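Uncharacterized protein (Trypanosoma congolense, PDB 4E40) is a haptoglobin-hemoglobin receptor, whose extended helical-bundle domain probably captures its ligand at the parasite surface for uptake of heme and iron. Local coordinates at residues K86-A91 with E239-S244; V93-L98 with K232-A237. All coordinates share one frame; numbering follows the deposited sequence. Where two conformers were deposited one is given.

Contact 1: K86-A91 with E239-S244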
# COMPACT_ATOMS: atom_id res chain seq x y z
N LYS A 86 -12.36 -9.15 45.97
CA LYS A 86 -12.20 -9.74 44.65
C LYS A 86 -12.90 -8.82 43.65
O LYS A 86 -12.42 -8.59 42.56
CB LYS A 86 -12.78 -11.13 44.57
CG LYS A 86 -12.04 -12.11 45.51
CD LYS A 86 -12.67 -13.48 45.41
CE LYS A 86 -11.88 -14.50 46.26
NZ LYS A 86 -12.70 -15.69 46.59
N VAL A 87 -14.04 -8.23 44.05
CA VAL A 87 -14.73 -7.35 43.10
C VAL A 87 -13.89 -6.11 42.73
O VAL A 87 -13.74 -5.78 41.56
CB VAL A 87 -16.08 -6.86 43.71
CG1 VAL A 87 -16.73 -5.79 42.80
CG2 VAL A 87 -16.97 -8.07 43.86
N ARG A 88 -13.33 -5.46 43.75
CA ARG A 88 -12.56 -4.22 43.54
C ARG A 88 -11.30 -4.54 42.73
O ARG A 88 -10.94 -3.78 41.83
CB ARG A 88 -12.18 -3.57 44.88
CG ARG A 88 -13.43 -2.98 45.59
CD ARG A 88 -13.21 -2.98 47.10
NE ARG A 88 -14.48 -2.56 47.72
CZ ARG A 88 -14.84 -2.77 48.98
NH1 ARG A 88 -16.02 -2.33 49.38
NH2 ARG A 88 -14.04 -3.43 49.85
N LYS A 89 -10.67 -5.67 43.04
CA LYS A 89 -9.44 -5.99 42.29
C LYS A 89 -9.72 -6.32 40.85
O LYS A 89 -8.97 -5.89 39.94
CB LYS A 89 -8.72 -7.17 42.93
CG LYS A 89 -8.06 -6.81 44.26
CD LYS A 89 -7.41 -8.06 44.85
CE LYS A 89 -7.25 -7.88 46.34
NZ LYS A 89 -6.79 -9.13 47.03
N ALA A 90 -10.78 -7.12 40.61
CA ALA A 90 -11.15 -7.47 39.25
C ALA A 90 -11.53 -6.24 38.44
O ALA A 90 -11.19 -6.10 37.28
CB ALA A 90 -12.29 -8.48 39.25
N ALA A 91 -12.33 -5.35 39.05
CA ALA A 91 -12.68 -4.14 38.31
C ALA A 91 -11.49 -3.24 37.97
O ALA A 91 -11.44 -2.63 36.90
CB ALA A 91 -13.72 -3.33 39.15
N GLU A 239 -15.82 -11.52 36.50
CA GLU A 239 -15.53 -11.81 37.91
C GLU A 239 -16.10 -10.77 38.86
O GLU A 239 -16.70 -11.11 39.91
CB GLU A 239 -14.02 -12.10 38.16
CG GLU A 239 -13.93 -12.73 39.56
CD GLU A 239 -12.56 -12.73 40.22
OE1 GLU A 239 -11.58 -12.16 39.66
OE2 GLU A 239 -12.51 -13.27 41.35
N ALA A 240 -15.94 -9.50 38.52
CA ALA A 240 -16.48 -8.43 39.35
C ALA A 240 -18.01 -8.61 39.50
O ALA A 240 -18.52 -8.48 40.61
CB ALA A 240 -16.13 -7.05 38.81
N GLU A 241 -18.71 -8.90 38.40
CA GLU A 241 -20.18 -9.08 38.47
C GLU A 241 -20.52 -10.32 39.29
O GLU A 241 -21.30 -10.24 40.26
CB GLU A 241 -20.79 -9.16 37.06
CG GLU A 241 -20.62 -7.88 36.25
CD GLU A 241 -21.43 -7.87 34.95
OE1 GLU A 241 -20.94 -8.38 33.92
OE2 GLU A 241 -22.54 -7.31 34.97
N THR A 242 -19.94 -11.46 38.93
CA THR A 242 -20.23 -12.72 39.60
C THR A 242 -20.01 -12.61 41.12
O THR A 242 -20.89 -12.97 41.93
CB THR A 242 -19.38 -13.87 39.00
OG1 THR A 242 -19.74 -14.07 37.65
CG2 THR A 242 -19.67 -15.19 39.73
N GLU A 243 -18.86 -12.07 41.53
CA GLU A 243 -18.58 -11.94 42.96
C GLU A 243 -19.47 -10.93 43.68
O GLU A 243 -19.85 -11.15 44.86
CB GLU A 243 -17.11 -11.60 43.20
CG GLU A 243 -16.18 -12.74 42.79
CD GLU A 243 -16.27 -13.95 43.74
OE1 GLU A 243 -16.47 -13.76 44.96
OE2 GLU A 243 -16.15 -15.10 43.28
N SER A 244 -19.80 -9.85 42.99
CA SER A 244 -20.74 -8.84 43.49
C SER A 244 -22.09 -9.48 43.83
O SER A 244 -22.68 -9.17 44.90
CB SER A 244 -20.93 -7.76 42.42
OG SER A 244 -21.09 -6.51 43.07
O HOH W 1 -10.38 -10.53 41.55
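The carboxylates of Glu-239 and Glu-243 border the chain of Lys-86 from two directions roughly at right angles, with their planes nearly perpendicular to one another. Over one face of Glu-239 lie two carbons from the other helix: Ala-90 CB, 3.8 Å from OE1, and Lys-86 CB, 3.9 Å from OE2. On that same side, tilted out of the plane, a water gives one proton to Glu-239 OE1 (2.8 Å) and the other to Lys-86 O (3.0 Å), so this backbone oxygen, already the acceptor for Ala-90 N, is gripped twice. A chain with CG opposite the backbone N (chi1 -166°) and extended beyond CG carries Glu-239 across to reach this position. Glu-243 is bent at chi2 (-71°) and offers a carboxylate face to Lys-86 CD; Lys-86 NZ stays 4.5 Å from its OE1, too far for a salt bridge, while OE2 pairs with Lys-246 on the same helix.

The polar margin borders a small-residue seam in the helical bundle, where the axes of segments 86-91 and 239-244 run antiparallel (166°) and approach to 8.1 Å. Ala-240 CB packs against Ala-90 CB. Alongside, Val-87 CG2 rests on the backbone turn joining Ala-240 O to Ser-244 N, 3.5 Å from the latter. Helix 28-73 closes the buried side, with Ala-70 touching Val-87 and accepting a hydrogen bond from Ser-244 OG.

Contact 2: V93-L98 with K232-A237; sequences VAHHAL and KAEKAA
Lys-232 lays the aliphatic part of its chain against Val-93 and Ala-97, and following it outward shows how a charged residue can serve as a hydrophobic border. CB meets the methyl of Ala-97 at 4.2 Å. CG, placed opposite the backbone N (chi1 -175°), lies between two partners, Ala-97 CB and Val-93 CG1, the latter 4.1 Å away. CD still touches Val-93 CG1, the two side chains running at about a right angle to each other. At chi3 (-61°) the chain bends, and CE and NZ continue beyond these contacts; the residue as a whole is exposed.

Inside this border the seam is almost entirely alanine. Ala-236 CB packs on Val-93 CG1 at 3.6 Å and also nears the backbone N of Ala-94. Ala-97 CB meets Ala-233 CB at 3.9 Å, while Ala-94 CB packs beside the carbonyl oxygen of Ala-233, 3.7 Å away. Methyls thus set against the opposite backbone let the axes approach to 7.9 Å at 166°, the close antiparallel spacing of an Alacoil-like pairing. On the inner side helix 28-73 covers the seam: its Ala-67 touches Ala-237, and its Val-64 touches Leu-98 and His-95.

With no polar bond between the segments, cohesion here comes from van der Waals contact and the burial of methyl groups. Backbone carbonyls and amides on the seam are already engaged within their own helices, as in Ala-237 N to Ala-233 O, so alanine methyls can press against them without costing a hydrogen bond.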
# COMPACT_ATOMS: atom_id res chain seq x y z
N VAL A 93 -8.50 -4.40 37.41
CA VAL A 93 -7.92 -5.11 36.19
C VAL A 93 -8.63 -4.75 34.89
O VAL A 93 -8.01 -4.46 33.86
CB VAL A 93 -7.90 -6.64 36.40
CG1 VAL A 93 -7.64 -7.38 35.09
CG2 VAL A 93 -6.79 -6.98 37.42
N ALA A 94 -9.96 -4.71 34.95
CA ALA A 94 -10.71 -4.39 33.74
C ALA A 94 -10.41 -2.96 33.27
O ALA A 94 -10.19 -2.75 32.08
CB ALA A 94 -12.24 -4.56 34.02
N HIS A 95 -10.34 -2.00 34.21
CA HIS A 95 -9.96 -0.64 33.80
C HIS A 95 -8.58 -0.58 33.20
O HIS A 95 -8.36 0.06 32.19
CB HIS A 95 -10.02 0.29 35.02
CG HIS A 95 -11.42 0.68 35.47
ND1 HIS A 95 -12.04 1.81 35.03
CD2 HIS A 95 -12.29 0.06 36.34
CE1 HIS A 95 -13.25 1.96 35.71
NE2 HIS A 95 -13.42 0.89 36.48
N HIS A 96 -7.64 -1.28 33.85
CA HIS A 96 -6.26 -1.23 33.36
C HIS A 96 -6.12 -1.85 31.99
O HIS A 96 -5.41 -1.32 31.12
CB HIS A 96 -5.31 -1.92 34.35
CG HIS A 96 -5.32 -1.27 35.69
ND1 HIS A 96 -4.88 -1.91 36.80
CD2 HIS A 96 -5.70 -0.01 36.07
CE1 HIS A 96 -5.05 -1.09 37.86
NE2 HIS A 96 -5.51 0.07 37.41
N ALA A 97 -6.86 -2.93 31.75
CA ALA A 97 -6.81 -3.63 30.44
C ALA A 97 -7.42 -2.75 29.35
O ALA A 97 -6.94 -2.68 28.22
CB ALA A 97 -7.52 -5.00 30.48
N LEU A 98 -8.51 -2.03 29.73
CA LEU A 98 -9.07 -1.11 28.77
C LEU A 98 -8.11 -0.00 28.35
O LEU A 98 -8.16 0.42 27.21
CB LEU A 98 -10.41 -0.49 29.37
CG LEU A 98 -11.10 0.47 28.37
CD1 LEU A 98 -11.67 -0.23 27.14
CD2 LEU A 98 -12.24 1.18 29.12
N LYS A 232 -9.05 -9.91 28.48
CA LYS A 232 -8.70 -9.70 29.87
C LYS A 232 -9.76 -8.83 30.56
O LYS A 232 -10.25 -9.16 31.64
CB LYS A 232 -7.28 -9.12 29.96
CG LYS A 232 -6.88 -9.03 31.46
CD LYS A 232 -5.48 -8.47 31.68
CE LYS A 232 -4.40 -9.31 31.06
NZ LYS A 232 -3.09 -8.85 31.68
N ALA A 233 -10.13 -7.74 29.88
CA ALA A 233 -11.08 -6.82 30.47
C ALA A 233 -12.44 -7.49 30.68
O ALA A 233 -13.07 -7.27 31.72
CB ALA A 233 -11.24 -5.59 29.59
N GLU A 234 -12.87 -8.28 29.69
CA GLU A 234 -14.17 -8.97 29.80
C GLU A 234 -14.20 -10.05 30.88
O GLU A 234 -15.16 -10.14 31.62
CB GLU A 234 -14.57 -9.60 28.46
CG GLU A 234 -14.96 -8.58 27.41
CD GLU A 234 -15.21 -9.25 26.06
OE1 GLU A 234 -14.61 -10.30 25.79
OE2 GLU A 234 -15.91 -8.65 25.22
N LYS A 235 -13.14 -10.82 31.01
CA LYS A 235 -13.08 -11.82 32.09
C LYS A 235 -13.03 -11.19 33.46
O LYS A 235 -13.68 -11.67 34.36
CB LYS A 235 -11.88 -12.75 31.88
CG LYS A 235 -11.99 -13.57 30.58
CD LYS A 235 -12.95 -14.75 30.72
CE LYS A 235 -13.46 -15.19 29.35
NZ LYS A 235 -14.26 -16.43 29.50
N ALA A 236 -12.27 -10.10 33.59
CA ALA A 236 -12.18 -9.43 34.88
C ALA A 236 -13.53 -8.77 35.24
O ALA A 236 -13.98 -8.82 36.38
CB ALA A 236 -11.07 -8.37 34.80
N ALA A 237 -14.17 -8.17 34.24
CA ALA A 237 -15.52 -7.63 34.52
C ALA A 237 -16.51 -8.73 34.91
O ALA A 237 -17.33 -8.50 35.81
CB ALA A 237 -16.03 -6.81 33.34

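Overall arrangement
Both contacts join helix 82-147 to helix 192-246, and they follow one another along a single antiparallel seam, their centres 10 Å apart; they meet where Ala-90 CB packs against Ala-236 O at 3.3 Å. In each, a buried strip of small residues is covered from within by helix 28-73 and bordered outside by larger, exposed side chains. Contact 1 lies farther toward the end of the bundle, its centre about 45 Å from that of the chain, against 34 Å for contact 2. There the margin includes carboxylates, a lysine and a bridging water, whereas at contact 2 it is Val-93 and the methylenes of Lys-232. Both lie away from Arg-42 and Lys-52, which bind heme b in another structure.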